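Local coordinates for acyl-CoA dehydrogenase (Bacillus subtilis, PDB 5LNX) that oxidises saturated acyl-CoA thioesters to their 2,3-dehydroacyl-CoA products, using a bound FAD cofactor that passes the electrons on to an acceptor, at the flavin-adenine dinucleotide site. Residues are numbered along the deposited sequence; one frame, centred on the assembly and turned at random. Chains: chain A/B/C, Acyl-CoA dehydrogenase.

The flavin-adenine dinucleotide site. Residues chain A 262, 266, 268-269, 273, 276, 279, 334-335, 337-339; chain B 121, 124, 129-130, 154-156, 356, 360, 363, 365; chain C 277. With FAD (flavin-adenine dinucleotide), chain D.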
ATOM      1  N   TYR A 262       7.760  23.921  -2.576  1.00 27.09           N
ATOM      2  CA  TYR A 262       7.877  23.830  -4.022  1.00 28.00           C
ATOM      3  C   TYR A 262       6.480  23.921  -4.590  1.00 33.61           C
ATOM      4  O   TYR A 262       6.277  24.350  -5.740  1.00 37.52           O
ATOM      5  CB  TYR A 262       8.618  22.575  -4.484  1.00 23.70           C
ATOM      6  CG  TYR A 262       8.781  22.503  -5.982  1.00 19.66           C
ATOM      7  CD1 TYR A 262       9.848  23.137  -6.639  1.00 19.55           C
ATOM      8  CD2 TYR A 262       7.912  21.744  -6.744  1.00 20.14           C
ATOM      9  CE1 TYR A 262      10.026  23.025  -8.024  1.00 18.72           C
ATOM     10  CE2 TYR A 262       8.085  21.598  -8.129  1.00 19.45           C
ATOM     11  CZ  TYR A 262       9.135  22.248  -8.765  1.00 19.38           C
ATOM     12  OH  TYR A 262       9.255  22.136 -10.127  1.00 19.80           O
ATOM     13  N   ARG A 266       5.356  26.302  -7.566  1.00 30.69           N
ATOM     14  CA  ARG A 266       5.370  25.732  -8.918  1.00 24.98           C
ATOM     15  C   ARG A 266       3.993  25.744  -9.551  1.00 23.39           C
ATOM     16  O   ARG A 266       3.050  25.121  -9.046  1.00 24.80           O
ATOM     17  CB  ARG A 266       5.912  24.301  -8.915  1.00 21.90           C
ATOM     18  CG  ARG A 266       5.865  23.649 -10.285  1.00 19.27           C
ATOM     19  CD  ARG A 266       6.857  24.280 -11.257  1.00 16.58           C
ATOM     20  NE  ARG A 266       6.837  23.577 -12.533  1.00 14.67           N
ATOM     21  CZ  ARG A 266       7.625  23.850 -13.563  1.00 13.76           C
ATOM     22  NH1 ARG A 266       8.490  24.848 -13.481  1.00 14.09           N
ATOM     23  NH2 ARG A 266       7.537  23.135 -14.688  1.00 13.54           N
ATOM     24  N   GLN A 268       1.626  24.992 -12.941  1.00 23.61           N
ATOM     25  CA  GLN A 268       1.368  24.363 -14.246  1.00 23.51           C
ATOM     26  C   GLN A 268      -0.138  24.372 -14.434  1.00 27.60           C
ATOM     27  O   GLN A 268      -0.890  24.314 -13.456  1.00 30.13           O
ATOM     28  CB  GLN A 268       1.852  22.907 -14.281  1.00 22.00           C
ATOM     29  CG  GLN A 268       3.354  22.697 -14.310  1.00 20.21           C
ATOM     30  CD  GLN A 268       3.979  23.093 -15.631  1.00 20.03           C
ATOM     31  OE1 GLN A 268       3.944  22.335 -16.603  1.00 17.19           O
ATOM     32  NE2 GLN A 268       4.503  24.323 -15.694  1.00 19.75           N
ATOM     33  N   PHE A 269      -0.593  24.415 -15.679  1.00 31.75           N
ATOM     34  CA  PHE A 269      -2.048  24.439 -15.977  1.00 32.80           C
ATOM     35  C   PHE A 269      -2.787  25.649 -15.368  1.00 31.01           C
ATOM     36  O   PHE A 269      -3.989  25.599 -15.105  1.00 25.37           O
ATOM     37  CB  PHE A 269      -2.712  23.122 -15.518  1.00 35.44           C
ATOM     38  CG  PHE A 269      -2.242  21.907 -16.278  1.00 37.29           C
ATOM     39  CD1 PHE A 269      -2.732  21.635 -17.552  1.00 36.46           C
ATOM     40  CD2 PHE A 269      -1.277  21.072 -15.742  1.00 39.08           C
ATOM     41  CE1 PHE A 269      -2.282  20.542 -18.270  1.00 39.82           C
ATOM     42  CE2 PHE A 269      -0.824  19.968 -16.452  1.00 39.54           C
ATOM     43  CZ  PHE A 269      -1.325  19.701 -17.715  1.00 39.90           C
ATOM     44  N   ILE A 273       0.660  23.594  -8.527  1.00 29.24           N
ATOM     45  CA  ILE A 273       0.462  22.116  -8.549  1.00 27.42           C
ATOM     46  C   ILE A 273      -0.278  21.604  -7.308  1.00 28.15           C
ATOM     47  O   ILE A 273      -1.096  20.692  -7.400  1.00 29.14           O
ATOM     48  CB  ILE A 273       1.767  21.316  -8.789  1.00 25.66           C
ATOM     49  CG1 ILE A 273       2.873  21.737  -7.833  1.00 25.81           C
ATOM     50  CG2 ILE A 273       2.212  21.465 -10.243  1.00 25.39           C
ATOM     51  CD1 ILE A 273       4.051  20.777  -7.838  1.00 27.10           C
ATOM     52  N   ASN A 276      -3.988  20.689  -7.013  1.00 34.38           N
ATOM     53  CA  ASN A 276      -4.414  19.371  -7.457  1.00 33.38           C
ATOM     54  C   ASN A 276      -4.375  18.359  -6.322  1.00 27.58           C
ATOM     55  O   ASN A 276      -3.350  18.187  -5.678  1.00 30.82           O
ATOM     56  CB  ASN A 276      -3.504  18.891  -8.569  1.00 33.89           C
ATOM     57  CG  ASN A 276      -3.513  19.812  -9.750  1.00 31.67           C
ATOM     58  OD1 ASN A 276      -4.516  19.945 -10.431  1.00 34.52           O
ATOM     59  ND2 ASN A 276      -2.374  20.434 -10.021  1.00 33.03           N
ATOM     60  N   ILE A 279      -1.818  15.850  -5.810  1.00 19.49           N
ATOM     61  CA  ILE A 279      -0.586  16.335  -5.175  1.00 20.27           C
ATOM     62  C   ILE A 279      -0.823  16.624  -3.701  1.00 23.70           C
ATOM     63  O   ILE A 279      -0.204  16.007  -2.840  1.00 24.92           O
ATOM     64  CB  ILE A 279      -0.027  17.588  -5.878  1.00 19.43           C
ATOM     65  CG1 ILE A 279       0.553  17.232  -7.258  1.00 20.06           C
ATOM     66  CG2 ILE A 279       1.057  18.266  -5.056  1.00 19.35           C
ATOM     67  CD1 ILE A 279       1.627  16.158  -7.243  1.00 20.25           C
ATOM     68  N   GLN A 334       8.787  13.112  -6.665  1.00 22.70           N
ATOM     69  CA  GLN A 334       7.683  13.163  -7.650  1.00 23.55           C
ATOM     70  C   GLN A 334       7.096  14.577  -7.797  1.00 24.54           C
ATOM     71  O   GLN A 334       6.706  15.005  -8.884  1.00 26.01           O
ATOM     72  CB  GLN A 334       6.560  12.205  -7.230  1.00 21.93           C
ATOM     73  CG  GLN A 334       5.514  11.927  -8.288  1.00 22.03           C
ATOM     74  CD  GLN A 334       6.035  11.055  -9.406  1.00 23.06           C
ATOM     75  OE1 GLN A 334       7.118  10.491  -9.313  1.00 22.66           O
ATOM     76  NE2 GLN A 334       5.287  10.986 -10.503  1.00 25.11           N
ATOM     77  N   ILE A 335       7.017  15.275  -6.677  1.00 24.66           N
ATOM     78  CA  ILE A 335       6.316  16.554  -6.586  1.00 21.44           C
ATOM     79  C   ILE A 335       7.146  17.650  -7.248  1.00 23.96           C
ATOM     80  O   ILE A 335       6.601  18.563  -7.904  1.00 26.91           O
ATOM     81  CB  ILE A 335       6.017  16.907  -5.121  1.00 19.64           C
ATOM     82  CG1 ILE A 335       4.914  15.988  -4.605  1.00 19.46           C
ATOM     83  CG2 ILE A 335       5.609  18.368  -4.999  1.00 19.73           C
ATOM     84  CD1 ILE A 335       4.494  16.210  -3.168  1.00 19.34           C
ATOM     85  N   GLY A 337       8.951  16.815  -9.640  1.00 20.64           N
ATOM     86  CA  GLY A 337       8.952  16.342 -11.032  1.00 24.48           C
ATOM     87  C   GLY A 337      10.369  16.112 -11.547  1.00 26.92           C
ATOM     88  O   GLY A 337      11.273  15.805 -10.761  1.00 30.68           O
ATOM     89  N   GLY A 338      10.585  16.304 -12.846  1.00 29.05           N
ATOM     90  CA  GLY A 338      11.939  16.240 -13.421  1.00 30.89           C
ATOM     91  C   GLY A 338      13.049  16.848 -12.559  1.00 34.21           C
ATOM     92  O   GLY A 338      14.080  16.227 -12.334  1.00 42.14           O
ATOM     93  N   TYR A 339      12.781  18.010 -11.975  1.00 33.43           N
ATOM     94  CA  TYR A 339      13.749  18.711 -11.110  1.00 31.54           C
ATOM     95  C   TYR A 339      14.167  17.830  -9.929  1.00 27.65           C
ATOM     96  O   TYR A 339      15.270  17.940  -9.433  1.00 25.07           O
ATOM     97  CB  TYR A 339      13.161  20.062 -10.616  1.00 33.33           C
ATOM     98  CG  TYR A 339      12.810  20.967 -11.767  1.00 36.25           C
ATOM     99  CD1 TYR A 339      11.619  20.805 -12.447  1.00 37.83           C
ATOM    100  CD2 TYR A 339      13.705  21.935 -12.231  1.00 36.57           C
ATOM    101  CE1 TYR A 339      11.310  21.588 -13.538  1.00 40.97           C
ATOM    102  CE2 TYR A 339      13.411  22.708 -13.332  1.00 36.70           C
ATOM    103  CZ  TYR A 339      12.210  22.527 -13.979  1.00 38.74           C
ATOM    104  OH  TYR A 339      11.907  23.285 -15.073  1.00 41.88           O
TER
ATOM    105  N   PHE B 121      14.185  14.585 -28.740  1.00 46.35           N
ATOM    106  CA  PHE B 121      12.768  15.036 -28.639  1.00 46.87           C
ATOM    107  C   PHE B 121      12.701  16.230 -27.674  1.00 44.13           C
ATOM    108  O   PHE B 121      12.996  16.075 -26.487  1.00 41.13           O
ATOM    109  CB  PHE B 121      11.956  13.888 -28.065  1.00 52.33           C
ATOM    110  CG  PHE B 121      10.488  14.170 -27.898  1.00 55.20           C
ATOM    111  CD1 PHE B 121       9.647  14.216 -29.005  1.00 57.72           C
ATOM    112  CD2 PHE B 121       9.928  14.292 -26.623  1.00 52.48           C
ATOM    113  CE1 PHE B 121       8.280  14.408 -28.853  1.00 59.80           C
ATOM    114  CE2 PHE B 121       8.570  14.516 -26.471  1.00 53.14           C
ATOM    115  CZ  PHE B 121       7.745  14.578 -27.587  1.00 55.01           C
ATOM    116  N   THR B 124       9.882  19.621 -23.611  1.00 26.04           N
ATOM    117  CA  THR B 124       9.836  20.199 -22.257  1.00 22.59           C
ATOM    118  C   THR B 124      10.641  21.515 -22.106  1.00 20.34           C
ATOM    119  O   THR B 124      11.716  21.675 -22.684  1.00 18.98           O
ATOM    120  CB  THR B 124      10.356  19.170 -21.208  1.00 21.10           C
ATOM    121  OG1 THR B 124       9.617  17.964 -21.354  1.00 21.71           O
ATOM    122  CG2 THR B 124      10.193  19.670 -19.757  1.00 19.15           C
ATOM    123  N   GLY B 129       6.039  21.624 -18.713  1.00 20.20           N
ATOM    124  CA  GLY B 129       6.428  20.201 -18.583  1.00 19.64           C
ATOM    125  C   GLY B 129       5.244  19.260 -18.689  1.00 18.12           C
ATOM    126  O   GLY B 129       4.934  18.730 -19.772  1.00 17.48           O
ATOM    127  N   SER B 130       4.559  19.113 -17.572  1.00 18.02           N
ATOM    128  CA  SER B 130       3.291  18.401 -17.516  1.00 21.22           C
ATOM    129  C   SER B 130       2.271  19.117 -18.387  1.00 25.02           C
ATOM    130  O   SER B 130       1.619  18.499 -19.231  1.00 28.45           O
ATOM    131  CB  SER B 130       2.781  18.325 -16.081  1.00 22.27           C
ATOM    132  OG  SER B 130       3.418  17.285 -15.376  1.00 25.83           O
ATOM    133  N   PHE B 154      15.846  19.377 -19.826  1.00 34.81           N
ATOM    134  CA  PHE B 154      15.791  17.939 -19.508  1.00 30.01           C
ATOM    135  C   PHE B 154      15.710  17.129 -20.762  1.00 29.56           C
ATOM    136  O   PHE B 154      14.888  16.228 -20.846  1.00 28.84           O
ATOM    137  CB  PHE B 154      14.565  17.585 -18.655  1.00 28.99           C
ATOM    138  CG  PHE B 154      14.501  18.285 -17.317  1.00 27.54           C
ATOM    139  CD1 PHE B 154      15.622  18.463 -16.550  1.00 28.97           C
ATOM    140  CD2 PHE B 154      13.290  18.707 -16.813  1.00 25.83           C
ATOM    141  CE1 PHE B 154      15.553  19.075 -15.303  1.00 31.25           C
ATOM    142  CE2 PHE B 154      13.207  19.333 -15.587  1.00 28.26           C
ATOM    143  CZ  PHE B 154      14.344  19.522 -14.825  1.00 29.47           C
ATOM    144  N   ILE B 155      16.565  17.423 -21.735  1.00 31.14           N
ATOM    145  CA  ILE B 155      16.473  16.763 -23.054  1.00 33.53           C
ATOM    146  C   ILE B 155      17.367  15.522 -23.159  1.00 39.40           C
ATOM    147  O   ILE B 155      18.601  15.614 -23.247  1.00 38.13           O
ATOM    148  CB  ILE B 155      16.794  17.733 -24.206  1.00 33.46           C
ATOM    149  CG1 ILE B 155      15.880  18.972 -24.123  1.00 34.54           C
ATOM    150  CG2 ILE B 155      16.613  17.050 -25.550  1.00 31.22           C
ATOM    151  CD1 ILE B 155      14.401  18.650 -24.066  1.00 33.98           C
ATOM    152  N   THR B 156      16.730  14.350 -23.209  1.00 43.95           N
ATOM    153  CA  THR B 156      17.467  13.099 -23.333  1.00 41.85           C
ATOM    154  C   THR B 156      18.229  13.163 -24.647  1.00 41.43           C
ATOM    155  O   THR B 156      17.793  13.844 -25.580  1.00 44.07           O
ATOM    156  CB  THR B 156      16.543  11.870 -23.361  1.00 42.44           C
ATOM    157  OG1 THR B 156      15.778  11.808 -22.161  1.00 40.35           O
ATOM    158  CG2 THR B 156      17.365  10.588 -23.480  1.00 45.29           C
ATOM    159  N   VAL B 356      12.903   7.482 -12.046  1.00 32.40           N
ATOM    160  CA  VAL B 356      12.707   8.301 -13.230  1.00 28.85           C
ATOM    161  C   VAL B 356      11.497   7.855 -14.051  1.00 29.09           C
ATOM    162  O   VAL B 356      10.769   8.677 -14.655  1.00 30.45           O
ATOM    163  CB  VAL B 356      13.975   8.324 -14.040  1.00 28.18           C
ATOM    164  CG1 VAL B 356      14.009   7.174 -15.010  1.00 28.27           C
ATOM    165  CG2 VAL B 356      14.188   9.688 -14.649  1.00 28.51           C
ATOM    166  N   TYR B 360       9.141  10.984 -16.156  1.00 29.70           N
ATOM    167  CA  TYR B 360       9.213  11.400 -17.568  1.00 28.42           C
ATOM    168  C   TYR B 360       8.303  10.635 -18.542  1.00 24.01           C
ATOM    169  O   TYR B 360       7.735   9.589 -18.233  1.00 20.08           O
ATOM    170  CB  TYR B 360      10.666  11.482 -18.098  1.00 33.63           C
ATOM    171  CG  TYR B 360      11.427  10.179 -18.236  1.00 39.23           C
ATOM    172  CD1 TYR B 360      11.539   9.540 -19.447  1.00 44.21           C
ATOM    173  CD2 TYR B 360      12.088   9.634 -17.171  1.00 47.30           C
ATOM    174  CE1 TYR B 360      12.242   8.360 -19.578  1.00 48.45           C
ATOM    175  CE2 TYR B 360      12.805   8.464 -17.299  1.00 50.37           C
ATOM    176  CZ  TYR B 360      12.881   7.824 -18.504  1.00 49.88           C
ATOM    177  OH  TYR B 360      13.585   6.635 -18.624  1.00 40.68           O
ATOM    178  N   THR B 363       4.423  12.138 -16.120  1.00 20.04           N
ATOM    179  CA  THR B 363       4.355  11.720 -14.711  1.00 21.37           C
ATOM    180  C   THR B 363       3.115  10.873 -14.460  1.00 23.89           C
ATOM    181  O   THR B 363       2.085  11.056 -15.091  1.00 26.69           O
ATOM    182  CB  THR B 363       4.268  12.886 -13.728  1.00 22.43           C
ATOM    183  OG1 THR B 363       2.990  13.522 -13.865  1.00 29.29           O
ATOM    184  CG2 THR B 363       5.379  13.908 -13.916  1.00 21.83           C
ATOM    185  N   GLU B 365       1.011  10.944 -12.089  1.00 22.88           N
ATOM    186  CA  GLU B 365      -0.156  11.821 -11.815  1.00 22.24           C
ATOM    187  C   GLU B 365      -0.901  12.125 -13.121  1.00 18.99           C
ATOM    188  O   GLU B 365      -2.101  11.974 -13.211  1.00 15.85           O
ATOM    189  CB  GLU B 365       0.243  13.111 -11.081  1.00 21.71           C
ATOM    190  CG  GLU B 365       0.671  12.874  -9.656  1.00 23.34           C
ATOM    191  CD  GLU B 365       1.978  12.100  -9.586  1.00 26.92           C
ATOM    192  OE1 GLU B 365       2.899  12.462 -10.342  1.00 27.15           O
ATOM    193  OE2 GLU B 365       2.092  11.120  -8.812  1.00 32.90           O
TER
ATOM    194  N   GLN C 277      -9.504  14.793  -8.012  1.00 20.49           N
ATOM    195  CA  GLN C 277      -8.440  13.830  -8.187  1.00 20.99           C
ATOM    196  C   GLN C 277      -8.370  12.762  -7.072  1.00 20.21           C
ATOM    197  O   GLN C 277      -8.045  11.607  -7.311  1.00 20.61           O
ATOM    198  CB  GLN C 277      -7.109  14.581  -8.332  1.00 18.98           C
ATOM    199  CG  GLN C 277      -6.889  15.081  -9.759  1.00 17.28           C
ATOM    200  CD  GLN C 277      -5.549  15.765  -9.943  1.00 16.06           C
ATOM    201  OE1 GLN C 277      -4.827  16.026  -8.972  1.00 15.81           O
ATOM    202  NE2 GLN C 277      -5.192  16.026 -11.191  1.00 14.82           N
TER
HETATM  203  PA  FAD D 401       5.926  19.509 -13.438  1.00 19.22           P
HETATM  204  O1A FAD D 401       5.116  19.524 -14.683  1.00 16.76           O
HETATM  205  O2A FAD D 401       6.544  20.714 -12.771  1.00 21.10           O
HETATM  206  O5B FAD D 401       5.031  18.839 -12.239  1.00 20.64           O
HETATM  207  C5B FAD D 401       5.581  18.593 -10.931  1.00 20.72           C
HETATM  208  C4B FAD D 401       4.661  17.663 -10.152  1.00 21.67           C
HETATM  209  O4B FAD D 401       3.323  18.141 -10.166  1.00 24.43           O
HETATM  210  C3B FAD D 401       4.506  16.270 -10.692  1.00 21.04           C
HETATM  211  O3B FAD D 401       4.205  15.445  -9.557  1.00 19.43           O
HETATM  212  C2B FAD D 401       3.305  16.298 -11.594  1.00 21.37           C
HETATM  213  O2B FAD D 401       2.641  15.034 -11.692  1.00 22.22           O
HETATM  214  C1B FAD D 401       2.436  17.201 -10.794  1.00 23.56           C
HETATM  215  N9A FAD D 401       1.384  17.941 -11.534  1.00 28.86           N
HETATM  216  C8A FAD D 401       1.509  19.108 -12.213  1.00 30.67           C
HETATM  217  N7A FAD D 401       0.318  19.514 -12.705  1.00 33.65           N
HETATM  218  C5A FAD D 401      -0.587  18.607 -12.307  1.00 33.73           C
HETATM  219  C6A FAD D 401      -2.032  18.412 -12.449  1.00 33.86           C
HETATM  220  N6A FAD D 401      -2.786  19.285 -13.145  1.00 34.17           N
HETATM  221  N1A FAD D 401      -2.566  17.314 -11.870  1.00 34.88           N
HETATM  222  C2A FAD D 401      -1.840  16.402 -11.200  1.00 31.03           C
HETATM  223  N3A FAD D 401      -0.531  16.525 -11.034  1.00 30.84           N
HETATM  224  C4A FAD D 401       0.124  17.576 -11.546  1.00 30.64           C
HETATM  225  N1  FAD D 401      11.516  16.326 -21.831  1.00 18.42           N
HETATM  226  C2  FAD D 401      11.509  16.381 -23.172  1.00 19.65           C
HETATM  227  O2  FAD D 401      10.788  17.260 -23.664  1.00 22.86           O
HETATM  228  N3  FAD D 401      12.223  15.550 -23.958  1.00 19.69           N
HETATM  229  C4  FAD D 401      12.974  14.555 -23.425  1.00 18.05           C
HETATM  230  O4  FAD D 401      13.639  13.778 -24.141  1.00 15.56           O
HETATM  231  C4X FAD D 401      13.021  14.438 -21.959  1.00 17.21           C
HETATM  232  N5  FAD D 401      13.751  13.506 -21.346  1.00 18.46           N
HETATM  233  C5X FAD D 401      13.780  13.455 -19.986  1.00 19.51           C
HETATM  234  C6  FAD D 401      14.561  12.501 -19.371  1.00 20.50           C
HETATM  235  C7  FAD D 401      14.582  12.405 -18.003  1.00 22.87           C
HETATM  236  C7M FAD D 401      15.439  11.329 -17.390  1.00 25.60           C
HETATM  237  C8  FAD D 401      13.793  13.343 -17.169  1.00 23.09           C
HETATM  238  C8M FAD D 401      13.782  13.301 -15.661  1.00 24.93           C
HETATM  239  C9  FAD D 401      13.020  14.301 -17.772  1.00 20.75           C
HETATM  240  C9A FAD D 401      12.962  14.370 -19.148  1.00 18.63           C
HETATM  241  N10 FAD D 401      12.179  15.350 -19.769  1.00 18.37           N
HETATM  242  C10 FAD D 401      12.199  15.388 -21.172  1.00 17.94           C
HETATM  243  C1' FAD D 401      11.284  16.241 -18.983  1.00 18.46           C
HETATM  244  C2' FAD D 401      10.023  15.413 -18.447  1.00 18.06           C
HETATM  245  O2' FAD D 401       9.073  14.891 -19.403  1.00 16.43           O
HETATM  246  C3' FAD D 401       9.232  16.252 -17.455  1.00 17.34           C
HETATM  247  O3' FAD D 401      10.029  16.209 -16.256  1.00 18.40           O
HETATM  248  C4' FAD D 401       7.728  15.922 -17.181  1.00 16.16           C
HETATM  249  O4' FAD D 401       6.811  16.233 -18.235  1.00 14.31           O
HETATM  250  C5' FAD D 401       7.175  16.795 -16.045  1.00 15.60           C
HETATM  251  O5' FAD D 401       7.749  18.110 -16.066  1.00 15.16           O
HETATM  252  P   FAD D 401       8.214  18.809 -14.681  1.00 16.91           P
HETATM  253  O1P FAD D 401       8.138  20.297 -14.736  1.00 16.62           O
HETATM  254  O2P FAD D 401       9.528  18.139 -14.338  1.00 19.94           O
HETATM  255  O3P FAD D 401       7.098  18.426 -13.631  1.00 17.54           O
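The FAD pocket of this acyl-CoA dehydrogenase shows how a cofactor can be read by several subunits at once: chain B holds the isoalloxazine, chain A supplies much of the diphosphate and adenosine site, and chain C reaches the adenine, so the site is completed where subunits meet in the deposited tetramer, in keeping with the tetramers of this family. Chain B reads the polar edge of the flavin. The backbone O of the poorly ordered B:Phe121 accepts from N3, while O2 receives the backbone N of B:Thr124; OG1, anti to the carbonyl carbon (chi1 -54°), lies between O2 and N1, its one hydrogen shared or given to either. B:Thr156 OG1 donates to the redox-active N5 at 2.8 Å, and its backbone N serves O4. Over the benzenoid ring, B:Tyr360 lays CB 3.7 Å from the ring centroid.

At the diphosphate, A:Arg266 NE pairs its charge with O2A of the adenosine-side phosphate (2.9 Å), the hydrogen bond being weak and bent, and A:Gly338 N donates to O2P. B:Phe154 points CZ at the centre of the A:Tyr339 face, whose ring edge meets O1P.

B:Glu365 contributes to adenosine-ribose recognition: OE1 takes 2'-hydroxyl O2B on its anti lone pair, B:Thr363 OG1 also bonds O2B, and A:Gln334 O accepts from 3'-hydroxyl O3B. A:Gln334 NE2 meets OE1's syn lone pair, the two side chains tip to tip. An alanine here would probably loosen both the ribose and this inter-subunit link. Farther out, the extended C:Gln277 brings its amide NE2 to 3.0 Å from adenine N1A.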